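Local structure of ribokinase RBSK (Mycobacterium tuberculosis, 3GO6) at residues 27-32 and 110-115; 51-56 and 85-90; 119-124 and 241-246; 76-81 and 128-133; 149-154 and 172-177. The protein probably catalyses the ATP- and magnesium-dependent phosphorylation of D-ribose at O5, giving D-ribose 5-phosphate for nucleotide and amino acid synthesis or the pentose phosphate pathway. All blocks are in the same frame, centred on the assembly; numbering follows the deposited sequence.

Interaction 1 of 5, residues 27-32 and 110-115. With RIB (alpha-D-ribofuranose), chain C.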
# COMPACT_ATOMS: atom_id res chain seq x y z
N SER A 27 9.32 -11.12 12.51
CA SER A 27 8.07 -10.58 12.02
C SER A 27 7.57 -11.26 10.75
O SER A 27 8.33 -11.82 9.96
CB SER A 27 8.25 -9.10 11.73
OG SER A 27 9.36 -8.96 10.88
N VAL A 28 6.25 -11.19 10.57
CA VAL A 28 5.60 -11.72 9.38
C VAL A 28 4.53 -10.70 8.98
O VAL A 28 3.70 -10.31 9.79
CB VAL A 28 5.04 -13.18 9.60
CG1 VAL A 28 4.08 -13.27 10.84
CG2 VAL A 28 4.38 -13.75 8.31
N ASN A 29 4.59 -10.25 7.72
CA ASN A 29 3.76 -9.15 7.22
C ASN A 29 3.19 -9.58 5.89
O ASN A 29 3.83 -10.33 5.17
CB ASN A 29 4.61 -7.89 6.92
CG ASN A 29 5.35 -7.36 8.14
OD1 ASN A 29 4.79 -7.29 9.23
ND2 ASN A 29 6.62 -6.97 7.95
N MET A 30 2.01 -9.08 5.54
CA MET A 30 1.60 -9.11 4.13
C MET A 30 2.21 -7.89 3.40
O MET A 30 2.10 -6.77 3.88
CB MET A 30 0.07 -9.10 4.01
CG MET A 30 -0.43 -9.30 2.58
SD MET A 30 -0.16 -10.98 1.96
CE MET A 30 -1.17 -11.97 3.09
N ASP A 31 2.86 -8.13 2.25
CA ASP A 31 3.61 -7.12 1.52
C ASP A 31 2.80 -6.63 0.34
O ASP A 31 2.29 -7.44 -0.44
CB ASP A 31 4.92 -7.71 0.96
CG ASP A 31 5.99 -7.93 2.02
OD1 ASP A 31 5.82 -7.44 3.16
OD2 ASP A 31 7.00 -8.61 1.71
N LEU A 32 2.74 -5.31 0.20
CA LEU A 32 2.19 -4.69 -1.01
C LEU A 32 3.40 -4.10 -1.74
O LEU A 32 4.04 -3.19 -1.23
CB LEU A 32 1.18 -3.61 -0.64
CG LEU A 32 -0.07 -4.13 0.10
CD1 LEU A 32 -0.92 -2.96 0.54
CD2 LEU A 32 -0.89 -5.07 -0.77
N GLY A 110 0.73 -7.86 10.49
CA GLY A 110 1.52 -6.75 9.92
C GLY A 110 1.30 -6.50 8.43
O GLY A 110 0.94 -7.41 7.68
N THR A 111 1.49 -5.25 8.01
CA THR A 111 1.38 -4.85 6.60
C THR A 111 2.66 -4.11 6.24
O THR A 111 3.09 -3.23 7.00
CB THR A 111 0.18 -3.87 6.35
OG1 THR A 111 -1.06 -4.48 6.75
CG2 THR A 111 0.08 -3.46 4.85
N ALA A 112 3.27 -4.44 5.10
CA ALA A 112 4.41 -3.63 4.64
C ALA A 112 4.22 -3.10 3.24
O ALA A 112 3.61 -3.77 2.40
CB ALA A 112 5.69 -4.43 4.73
N ILE A 113 4.77 -1.91 2.98
CA ILE A 113 4.75 -1.32 1.64
C ILE A 113 6.18 -1.35 1.12
O ILE A 113 7.09 -0.80 1.75
CB ILE A 113 4.27 0.18 1.65
CG1 ILE A 113 2.94 0.35 2.38
CG2 ILE A 113 4.20 0.76 0.21
CD1 ILE A 113 1.81 -0.55 1.84
N ILE A 114 6.37 -1.99 -0.02
CA ILE A 114 7.68 -2.05 -0.66
C ILE A 114 7.55 -1.27 -1.97
O ILE A 114 6.67 -1.55 -2.78
CB ILE A 114 8.11 -3.50 -0.99
CG1 ILE A 114 7.78 -4.51 0.14
CG2 ILE A 114 9.58 -3.52 -1.52
CD1 ILE A 114 8.53 -4.36 1.30
N VAL A 115 8.44 -0.31 -2.19
CA VAL A 115 8.42 0.43 -3.45
C VAL A 115 9.76 0.21 -4.17
O VAL A 115 10.82 0.36 -3.55
CB VAL A 115 8.17 1.93 -3.22
CG1 VAL A 115 7.93 2.67 -4.57
CG2 VAL A 115 6.98 2.13 -2.29
O5 RIB C . 13.25 -6.96 3.98
C5 RIB C . 11.99 -6.84 3.30
C4 RIB C . 10.85 -7.11 4.30
O4 RIB C . 10.79 -6.00 5.22
C3 RIB C . 9.47 -7.15 3.66
O3 RIB C . 8.98 -8.49 3.39
C2 RIB C . 8.59 -6.38 4.63
O2 RIB C . 7.53 -7.19 5.15
C1 RIB C . 9.48 -5.83 5.73
O1 RIB C . 9.38 -6.60 6.94
O HOH W 1 1.65 -10.52 11.66

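Interaction 2 of 5, residues 51-56 and 85-90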
# COMPACT_ATOMS: atom_id res chain seq x y z
N LEU A 51 1.29 -3.51 -8.89
CA LEU A 51 1.11 -3.77 -7.46
C LEU A 51 0.90 -5.27 -7.29
O LEU A 51 0.08 -5.88 -8.00
CB LEU A 51 -0.10 -3.00 -6.91
CG LEU A 51 -0.65 -3.45 -5.53
CD1 LEU A 51 0.43 -3.29 -4.44
CD2 LEU A 51 -1.92 -2.72 -5.14
N THR A 52 1.65 -5.88 -6.39
CA THR A 52 1.39 -7.26 -5.98
C THR A 52 1.13 -7.31 -4.47
O THR A 52 1.57 -6.42 -3.73
CB THR A 52 2.58 -8.21 -6.29
OG1 THR A 52 3.73 -7.82 -5.54
CG2 THR A 52 2.90 -8.25 -7.79
N ARG A 53 0.41 -8.33 -4.03
CA ARG A 53 0.13 -8.55 -2.61
C ARG A 53 0.65 -9.95 -2.28
O ARG A 53 0.12 -10.94 -2.77
CB ARG A 53 -1.39 -8.42 -2.37
CG ARG A 53 -1.81 -8.66 -0.93
CD ARG A 53 -3.32 -8.40 -0.73
NE ARG A 53 -3.70 -8.68 0.66
CZ ARG A 53 -4.03 -9.89 1.13
NH1 ARG A 53 -4.05 -10.93 0.31
NH2 ARG A 53 -4.36 -10.04 2.41
N THR A 54 1.73 -10.04 -1.49
CA THR A 54 2.40 -11.33 -1.25
C THR A 54 2.86 -11.46 0.21
O THR A 54 3.18 -10.46 0.84
CB THR A 54 3.67 -11.53 -2.16
OG1 THR A 54 4.58 -10.43 -1.96
CG2 THR A 54 3.29 -11.65 -3.67
N PRO A 55 2.85 -12.67 0.77
CA PRO A 55 3.37 -12.86 2.13
C PRO A 55 4.86 -12.49 2.23
O PRO A 55 5.65 -12.80 1.32
CB PRO A 55 3.23 -14.36 2.36
CG PRO A 55 2.17 -14.80 1.44
CD PRO A 55 2.30 -13.92 0.21
N GLY A 56 5.22 -11.84 3.32
CA GLY A 56 6.63 -11.54 3.60
C GLY A 56 6.84 -11.23 5.07
O GLY A 56 6.28 -11.91 5.94
N ALA A 85 -3.70 -13.71 7.97
CA ALA A 85 -2.90 -14.67 8.71
C ALA A 85 -2.93 -16.07 8.11
O ALA A 85 -1.96 -16.80 8.21
CB ALA A 85 -3.34 -14.72 10.16
N ALA A 86 -4.05 -16.46 7.50
CA ALA A 86 -4.14 -17.80 6.89
C ALA A 86 -3.16 -17.95 5.71
O ALA A 86 -2.49 -18.95 5.57
CB ALA A 86 -5.58 -18.08 6.41
N GLN A 87 -3.10 -16.91 4.88
CA GLN A 87 -2.20 -16.85 3.74
C GLN A 87 -0.73 -16.78 4.18
O GLN A 87 0.15 -17.41 3.57
CB GLN A 87 -2.62 -15.65 2.88
CG GLN A 87 -1.90 -15.53 1.54
CD GLN A 87 -2.43 -14.38 0.67
OE1 GLN A 87 -3.49 -13.81 0.95
NE2 GLN A 87 -1.67 -14.05 -0.38
N LEU A 88 -0.46 -16.03 5.24
CA LEU A 88 0.90 -15.90 5.79
C LEU A 88 1.40 -17.24 6.36
O LEU A 88 2.55 -17.64 6.10
CB LEU A 88 0.95 -14.82 6.89
CG LEU A 88 0.62 -13.40 6.42
CD1 LEU A 88 0.62 -12.46 7.63
CD2 LEU A 88 1.66 -12.98 5.37
N ARG A 89 0.55 -17.92 7.12
CA ARG A 89 0.88 -19.24 7.66
C ARG A 89 1.13 -20.27 6.55
O ARG A 89 2.05 -21.07 6.63
CB ARG A 89 -0.27 -19.76 8.55
CG ARG A 89 -0.40 -19.10 9.90
CD ARG A 89 -1.82 -19.40 10.49
NE ARG A 89 -2.01 -18.75 11.80
CZ ARG A 89 -1.44 -19.20 12.91
NH1 ARG A 89 -0.66 -20.28 12.82
NH2 ARG A 89 -1.62 -18.59 14.08
N ALA A 90 0.27 -20.27 5.55
CA ALA A 90 0.38 -21.24 4.46
C ALA A 90 1.69 -21.02 3.68
O ALA A 90 2.33 -21.97 3.24
CB ALA A 90 -0.82 -21.14 3.55
O HOH W 2 -5.44 -12.50 2.76
O HOH W 3 -2.49 -11.97 -2.33

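Interaction 3 of 5, residues 119-124 and 241-246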
# COMPACT_ATOMS: atom_id res chain seq x y z
N SER A 119 16.00 1.81 -10.92
CA SER A 119 17.35 1.30 -10.68
C SER A 119 17.38 0.00 -9.85
O SER A 119 18.47 -0.49 -9.50
CB SER A 119 18.19 2.37 -9.98
OG SER A 119 17.72 2.55 -8.66
N ALA A 120 16.20 -0.55 -9.56
CA ALA A 120 16.01 -1.73 -8.69
C ALA A 120 16.22 -1.46 -7.20
O ALA A 120 16.17 -2.39 -6.39
CB ALA A 120 16.86 -2.93 -9.16
N GLU A 121 16.46 -0.20 -6.84
CA GLU A 121 16.51 0.19 -5.43
C GLU A 121 15.10 0.09 -4.83
O GLU A 121 14.12 0.12 -5.55
CB GLU A 121 17.04 1.62 -5.28
CG GLU A 121 17.18 2.11 -3.83
CD GLU A 121 18.14 1.27 -2.97
OE1 GLU A 121 19.31 1.70 -2.81
OE2 GLU A 121 17.75 0.17 -2.47
N ASN A 122 15.02 -0.05 -3.50
CA ASN A 122 13.72 -0.25 -2.83
C ASN A 122 13.64 0.53 -1.52
O ASN A 122 14.68 0.85 -0.92
CB ASN A 122 13.49 -1.76 -2.58
CG ASN A 122 14.28 -2.30 -1.39
OD1 ASN A 122 13.80 -2.27 -0.25
ND2 ASN A 122 15.49 -2.81 -1.64
N THR A 123 12.42 0.86 -1.11
CA THR A 123 12.16 1.37 0.24
C THR A 123 11.14 0.45 0.88
O THR A 123 10.32 -0.17 0.17
CB THR A 123 11.58 2.82 0.29
OG1 THR A 123 10.28 2.87 -0.33
CG2 THR A 123 12.53 3.83 -0.40
N VAL A 124 11.17 0.37 2.21
CA VAL A 124 10.23 -0.50 2.93
C VAL A 124 9.61 0.30 4.08
O VAL A 124 10.34 0.95 4.85
CB VAL A 124 10.94 -1.78 3.46
CG1 VAL A 124 10.00 -2.63 4.37
CG2 VAL A 124 11.46 -2.64 2.31
N VAL A 241 17.21 -6.96 -10.83
CA VAL A 241 15.82 -6.73 -11.19
C VAL A 241 15.09 -6.04 -10.04
O VAL A 241 14.36 -5.07 -10.25
CB VAL A 241 15.14 -8.07 -11.56
CG1 VAL A 241 13.62 -7.94 -11.61
CG2 VAL A 241 15.69 -8.57 -12.88
N ASP A 242 15.32 -6.52 -8.82
CA ASP A 242 14.63 -6.03 -7.63
C ASP A 242 15.46 -6.39 -6.41
O ASP A 242 15.57 -7.56 -6.07
CB ASP A 242 13.23 -6.67 -7.56
CG ASP A 242 12.44 -6.26 -6.33
OD1 ASP A 242 12.91 -5.42 -5.53
OD2 ASP A 242 11.31 -6.78 -6.17
N THR A 243 16.05 -5.39 -5.76
CA THR A 243 16.89 -5.62 -4.58
C THR A 243 16.07 -5.92 -3.31
O THR A 243 16.63 -6.40 -2.33
CB THR A 243 17.80 -4.42 -4.30
OG1 THR A 243 17.01 -3.26 -4.08
CG2 THR A 243 18.76 -4.17 -5.48
N ALA A 244 14.77 -5.63 -3.33
CA ALA A 244 13.95 -5.88 -2.15
C ALA A 244 13.99 -7.36 -1.79
O ALA A 244 13.93 -8.24 -2.66
CB ALA A 244 12.53 -5.41 -2.39
N GLY A 245 14.13 -7.63 -0.50
CA GLY A 245 14.14 -8.99 -0.02
C GLY A 245 15.53 -9.61 -0.02
O GLY A 245 15.74 -10.63 0.60
N ALA A 246 16.50 -9.01 -0.72
CA ALA A 246 17.81 -9.68 -0.84
C ALA A 246 18.57 -9.71 0.48
O ALA A 246 19.31 -10.68 0.76
CB ALA A 246 18.65 -9.05 -1.94
O HOH W 4 14.02 -5.23 1.11

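Interaction 4 of 5, residues 76-81 and 128-133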
# COMPACT_ATOMS: atom_id res chain seq x y z
N SER A 76 9.18 -18.35 15.15
CA SER A 76 8.40 -17.86 16.28
C SER A 76 8.02 -16.41 15.98
O SER A 76 8.89 -15.55 15.83
CB SER A 76 9.21 -17.97 17.57
OG SER A 76 8.45 -17.48 18.67
N GLY A 77 6.72 -16.15 15.86
CA GLY A 77 6.22 -14.83 15.48
C GLY A 77 4.73 -14.75 15.80
O GLY A 77 4.10 -15.77 16.15
N ALA A 78 4.18 -13.55 15.71
CA ALA A 78 2.78 -13.31 16.04
C ALA A 78 2.00 -13.01 14.78
O ALA A 78 2.35 -12.09 14.05
CB ALA A 78 2.66 -12.15 17.01
N PHE A 79 0.97 -13.81 14.53
CA PHE A 79 0.04 -13.58 13.43
C PHE A 79 -1.15 -12.81 14.03
O PHE A 79 -1.42 -12.95 15.22
CB PHE A 79 -0.47 -14.90 12.85
CG PHE A 79 0.58 -15.72 12.17
CD1 PHE A 79 0.91 -15.48 10.84
CD2 PHE A 79 1.24 -16.74 12.86
CE1 PHE A 79 1.90 -16.24 10.20
CE2 PHE A 79 2.23 -17.50 12.23
CZ PHE A 79 2.56 -17.24 10.89
N GLY A 80 -1.84 -12.02 13.21
CA GLY A 80 -3.11 -11.41 13.63
C GLY A 80 -4.21 -12.45 13.56
O GLY A 80 -3.97 -13.58 13.10
N ASP A 81 -5.42 -12.09 14.01
CA ASP A 81 -6.53 -13.05 14.00
C ASP A 81 -7.44 -12.75 12.81
O ASP A 81 -8.66 -12.65 12.93
CB ASP A 81 -7.25 -13.08 15.38
CG ASP A 81 -8.01 -11.80 15.69
OD1 ASP A 81 -7.72 -10.74 15.08
OD2 ASP A 81 -8.93 -11.84 16.57
N PRO A 128 3.65 -2.67 11.86
CA PRO A 128 3.90 -4.00 12.38
C PRO A 128 2.67 -4.80 12.84
O PRO A 128 2.74 -6.02 12.85
CB PRO A 128 4.89 -3.76 13.54
CG PRO A 128 4.68 -2.37 13.94
CD PRO A 128 4.29 -1.62 12.69
N GLY A 129 1.57 -4.13 13.17
CA GLY A 129 0.36 -4.87 13.60
C GLY A 129 0.66 -5.87 14.71
O GLY A 129 1.29 -5.52 15.73
N ALA A 130 0.24 -7.11 14.52
CA ALA A 130 0.46 -8.19 15.51
C ALA A 130 1.92 -8.37 15.93
O ALA A 130 2.21 -8.72 17.08
CB ALA A 130 -0.12 -9.50 14.98
N ASN A 131 2.86 -8.13 15.00
CA ASN A 131 4.28 -8.29 15.31
C ASN A 131 4.75 -7.43 16.49
O ASN A 131 5.64 -7.83 17.22
CB ASN A 131 5.18 -8.01 14.09
CG ASN A 131 4.84 -8.89 12.92
OD1 ASN A 131 5.10 -10.11 12.94
ND2 ASN A 131 4.19 -8.31 11.92
N ALA A 132 4.14 -6.25 16.65
CA ALA A 132 4.46 -5.35 17.76
C ALA A 132 4.00 -5.90 19.12
O ALA A 132 4.39 -5.39 20.16
CB ALA A 132 3.82 -3.96 17.52
N HIS A 133 3.19 -6.95 19.09
CA HIS A 133 2.68 -7.55 20.33
C HIS A 133 3.20 -8.96 20.59
O HIS A 133 2.61 -9.69 21.37
CB HIS A 133 1.15 -7.54 20.32
CG HIS A 133 0.59 -6.17 20.10
ND1 HIS A 133 0.66 -5.17 21.06
CD2 HIS A 133 0.03 -5.61 19.01
CE1 HIS A 133 0.12 -4.07 20.57
NE2 HIS A 133 -0.26 -4.30 19.33
O HOH W 5 5.99 -11.49 15.10

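Interaction 5 of 5, residues 149-154 and 172-177. With RIB (alpha-D-ribofuranose), chain C.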
# COMPACT_ATOMS: atom_id res chain seq x y z
N THR A 149 17.25 -13.19 14.71
CA THR A 149 16.18 -12.27 15.09
C THR A 149 16.39 -10.90 14.43
O THR A 149 17.48 -10.61 13.94
CB THR A 149 16.05 -12.19 16.64
OG1 THR A 149 14.79 -11.61 16.99
CG2 THR A 149 17.17 -11.38 17.26
N GLN A 150 15.32 -10.10 14.35
CA GLN A 150 15.37 -8.74 13.79
C GLN A 150 14.50 -7.86 14.67
O GLN A 150 13.99 -8.33 15.69
CB GLN A 150 14.88 -8.64 12.32
CG GLN A 150 15.09 -9.91 11.48
CD GLN A 150 14.10 -11.03 11.87
OE1 GLN A 150 12.99 -10.75 12.32
NE2 GLN A 150 14.52 -12.29 11.71
N LEU A 151 14.34 -6.60 14.29
CA LEU A 151 13.84 -5.60 15.22
C LEU A 151 12.48 -4.99 14.89
O LEU A 151 12.15 -3.91 15.40
CB LEU A 151 14.92 -4.51 15.44
CG LEU A 151 16.37 -4.96 15.71
CD1 LEU A 151 17.30 -3.77 15.87
CD2 LEU A 151 16.46 -5.87 16.94
N GLU A 152 11.67 -5.67 14.06
CA GLU A 152 10.28 -5.22 13.87
C GLU A 152 9.37 -5.67 15.02
O GLU A 152 8.34 -5.05 15.31
CB GLU A 152 9.69 -5.69 12.53
CG GLU A 152 10.50 -5.26 11.28
CD GLU A 152 9.82 -5.70 9.97
OE1 GLU A 152 8.84 -6.50 10.01
OE2 GLU A 152 10.25 -5.23 8.90
N ILE A 153 9.75 -6.77 15.66
CA ILE A 153 9.12 -7.22 16.90
C ILE A 153 9.72 -6.38 18.07
O ILE A 153 10.73 -5.70 17.88
CB ILE A 153 9.42 -8.73 17.12
CG1 ILE A 153 10.95 -8.98 17.17
CG2 ILE A 153 8.76 -9.56 16.01
CD1 ILE A 153 11.36 -10.38 17.68
N PRO A 154 9.10 -6.44 19.27
CA PRO A 154 9.67 -5.72 20.42
C PRO A 154 11.13 -6.11 20.66
O PRO A 154 11.47 -7.30 20.66
CB PRO A 154 8.80 -6.18 21.59
CG PRO A 154 7.45 -6.49 20.94
CD PRO A 154 7.85 -7.15 19.63
N VAL A 172 23.83 -16.33 18.77
CA VAL A 172 22.90 -15.21 18.74
C VAL A 172 23.22 -14.33 17.52
O VAL A 172 24.26 -13.67 17.47
CB VAL A 172 22.91 -14.38 20.04
CG1 VAL A 172 21.99 -13.18 19.91
CG2 VAL A 172 22.49 -15.25 21.24
N MET A 173 22.31 -14.33 16.55
CA MET A 173 22.50 -13.58 15.31
C MET A 173 21.36 -12.58 15.14
O MET A 173 20.17 -12.96 15.12
CB MET A 173 22.56 -14.58 14.14
CG MET A 173 22.86 -13.94 12.75
SD MET A 173 22.97 -15.16 11.41
CE MET A 173 24.55 -15.92 11.76
N VAL A 174 21.70 -11.30 15.05
CA VAL A 174 20.72 -10.23 15.01
C VAL A 174 20.85 -9.47 13.71
O VAL A 174 21.94 -9.00 13.35
CB VAL A 174 20.87 -9.25 16.22
CG1 VAL A 174 19.84 -8.10 16.16
CG2 VAL A 174 20.76 -10.01 17.54
N ASN A 175 19.75 -9.38 12.98
CA ASN A 175 19.67 -8.44 11.87
C ASN A 175 19.21 -7.13 12.46
O ASN A 175 18.04 -6.99 12.85
CB ASN A 175 18.70 -8.96 10.79
CG ASN A 175 18.56 -8.00 9.63
OD1 ASN A 175 19.48 -7.22 9.31
ND2 ASN A 175 17.41 -8.05 9.00
N ALA A 176 20.13 -6.17 12.58
CA ALA A 176 19.85 -4.89 13.25
C ALA A 176 19.03 -3.95 12.37
O ALA A 176 19.49 -2.87 12.01
CB ALA A 176 21.18 -4.21 13.69
N SER A 177 17.80 -4.35 12.06
CA SER A 177 16.94 -3.62 11.15
C SER A 177 15.49 -3.80 11.64
O SER A 177 15.11 -4.93 11.97
CB SER A 177 17.11 -4.17 9.73
OG SER A 177 16.35 -3.48 8.77
O5 RIB C . 13.25 -6.96 3.98
C5 RIB C . 11.99 -6.84 3.30
C4 RIB C . 10.85 -7.11 4.30
O4 RIB C . 10.79 -6.00 5.22
C3 RIB C . 9.47 -7.15 3.66
O3 RIB C . 8.98 -8.49 3.39
C2 RIB C . 8.59 -6.38 4.63
O2 RIB C . 7.53 -7.19 5.15
C1 RIB C . 9.48 -5.83 5.73
O1 RIB C . 9.38 -6.60 6.94

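Interaction 1 of 5, residues 27-32 and 110-115
Leu32 sets its CD1 methyl 3.9 Å from CD1 of Ile113, the two branched side chains crossing obliquely on the face that Met30 and Thr111 share. Leu32 of the second subunit packs on this Leu32, so aliphatic groups suit this face; a separate polar contact joins the Thr111 hydroxyl to Arg53 of that subunit. The opposite face, with Asn29, Asp31, Ala112 and Ile114, belongs to the sugar. Asp31 turns CG anti to its carbonyl carbon (chi1 -74°), and its carboxylate spans two adjacent ribose hydroxyls, OD1 accepting from O2 at 2.6 Å and OD2 from O3 at 2.6 Å; paired acceptors match a vicinal diol. Ribose O2 also receives an almost straight bond from Asn29 ND2 (3.0 Å, 170°). Two apolar groups line the sugar: Ala112, whose bare methyl allows a close approach (CB 3.3 Å from ribose O2), and Ile114, with CD1 3.8 Å from C3. Four backbone hydrogen bonds, linking Met30 and Leu32 with Gly110, Ala112 and Ile114, join the strands in parallel. Near Gly110 a water bridges Val28 O and Gly110 N, and Asn29 OD1 comes within 3.4 Å of the Gly110 CA, a closeness that suits glycine. A small sheet with one face to the sugar and the other to a partner subunit is the lid, or beta-clasp, of ribokinases in the PfkB family.

Interaction 2 of 5, residues 51-56 and 85-90
The Arg53 guanidinium is met at its edge by the Gln87 amide oxygen and by a water lying in its plane, and the guanidinium and amide planes stand 61° apart. Arg53 NH1 donates to Gln87 OE1 at 3.0 Å, a rather bent bond (141° at the hydrogen). The water accepts from Arg53 NH2 at 2.7 Å and donates to the same Gln87 OE1 at 3.0 Å, so the amide oxygen is gripped from two donors. A second water receives Gln87 NE2 at 3.0 Å and donates to the Arg53 carbonyl O at 2.8 Å, tying the other half of the amide to the strand backbone. Arg53 reaches this far because its chain is extended from CG to NE, with CG anti to the backbone N (chi1 178°). Beside these polar groups Pro55 packs on the helix. Its ring crosses the Gln87 side chain at about a right angle, and its CB forms the apolar pair with Leu88 CD2 at 3.7 Å. Proline offers a compact, rigid apolar surface here, and leucine extends a branch from the buried side of helix 83-94, where it also meets Phe79 and Val28. Within this contact Arg53 meets a neutral amide and water, and no carboxylate, which suggests a directional, hydrated link and not a salt bridge; in the dimer, its NH2 also bonds the Thr111 hydroxyl of the second subunit.

Interaction 3 of 5, residues 119-124 and 241-246
The carbonyl oxygen of Ala120 is held by two donors of one residue: Thr243 OG1 at 2.6 Å and Thr243 N at 3.1 Å. The hydroxyl works in both directions, since it also accepts from Asn122 ND2 at 2.9 Å, with OG1 lying in the plane of that amide. Threonine suits the place because backbone NH and hydroxyl stand close enough to share one acceptor. Asn122 holds CG between its backbone N and carbonyl carbon (chi1 78°), and CG then lies 3.7 Å from the Ala244 CB, small enough to let the amide pass over it. On its other side the amide reaches Gly245 N through a water that donates to OD1. The 241-246 loop is also braced internally: Asp242 OD1 accepts from Ala244 N at 2.9 Å, an Asx turn, and Thr243 to Ala246 form a type II turn with Gly245 at positive phi. Asp242 and Ala244 belong to the magnesium site, and Thr243 binds ADP in a structure of this protein. Thus the turn before lid strand 122-127, and Asn122 at the start of that strand, next to strand 110-116, are tied to the loop leading through the Gly245 N-cap into helix 246-257.

Interaction 4 of 5, residues 76-81 and 128-133
Ala130 presses its CB methyl into the backbone of the 76-81 segment, 3.5 Å from Gly80 N and 3.6 Å from the Phe79 carbonyl C, whereas the neighbouring Asn131 reaches the same segment largely through water. On the tight side each alanine methyl packs against backbone of the other segment: Ala78 CB lies 3.5 Å from Ala130 O, and the methyls themselves are 4.3 Å apart. Side chains this small let the 3-10 turn approach the chain closely, and Gly80 has no side chain to hold it off. Ala130 O, though packed against the methyl, accepts from His133 N within the turn. No direct hydrogen bond crosses between the segments. On the looser side a water accepts from Ala78 N at 2.8 Å and donates to Asn131 OD1 at 2.7 Å, bridging a pair too far apart to bond. Asn131 OD1 also accepts from Val28 N. The rotation of its amide is fixed from the other end, where ND2 donates to Pro128 O at 2.9 Å with CG anti to the carbonyl carbon (chi1 -57°). Pro128 O accepts from Asn131 N as well, so one carbonyl serves both nitrogens. Gly129 between them adopts positive phi, a conformation glycine accepts easily. Phe79 points away from the turn and packs its ring on helix 83-94, and strand 78-79 pairs with strand 103-104; the turn after strand 122-127 thus touches strand 78-79 through Ala130 and the Val28 segment entering strand 29-35 through Asn131.

Interaction 5 of 5, residues 149-154 and 172-177
Leu151 N donates to Ser177 O at 3.0 Å across a kink: beyond strand 171-175 the chain folds through an inverse gamma turn centred on Ala176, closed by Ser177 N to Asn175 O, and yet the parallel course is kept. Before the kink the pairing is ordinary, Thr149 N to Met173 O and Asn175 N to Thr149 O, with Thr149 bridged to Val174. Thr149 and Val174 lie side by side, pointing the same way, with their CG2 methyls 3.9 Å apart; beta-branched residues suit a strand, and the threonine hydroxyl goes to Val25 O on the next strand. Leu151 is thrust into the bend. Its CG stands anti to the carbonyl carbon (chi1 -47°), CD1 rests 3.8 Å from the Ala176 CA, and CD2 meets Val174 CG1 at 4.1 Å, the two side chains crossing at about a right angle. Gln150 bends at chi2 and lays CG 3.8 Å from the Asn175 CB, while its amide nitrogen is bound by Gln62. Glu152, just after Leu151, carries the segment to the sugar. Its chain is extended beyond CG (chi2 -177°), and OE2 accepts from ribose O1 at a short 2.5 Å; OE1 is held by Ser27 OG and Asn29 ND2, which position the carboxylate. Strand 146-149, helix 155-167 and strand 171-175 form a beta-alpha-beta crossover, and the substrate pocket sits at the C-terminal ends of the parallel strands, the usual place in Rossmann-like ribokinase folds.

Overall arrangement
From the N terminus, interaction 1 opens at 27-32 and closes at 110-115, joining two strands of the lid sheet. Interaction 2 is nested within that loop, fixing edge strand 50-56 to helix 83-94. Interaction 4 starts at 76-81, inside both loops, and ends at 128-133, so it crosses interactions 1 and 2. It also crosses interaction 3, whose long loop runs from 119-124, at the start of another lid strand, to 241-246 before helix 246-257. Interaction 5 is nested in that last loop and binds neighbouring strands of the large sheet. Interactions 1 and 5 both reach the ribose, bringing lid and large sheet together around it.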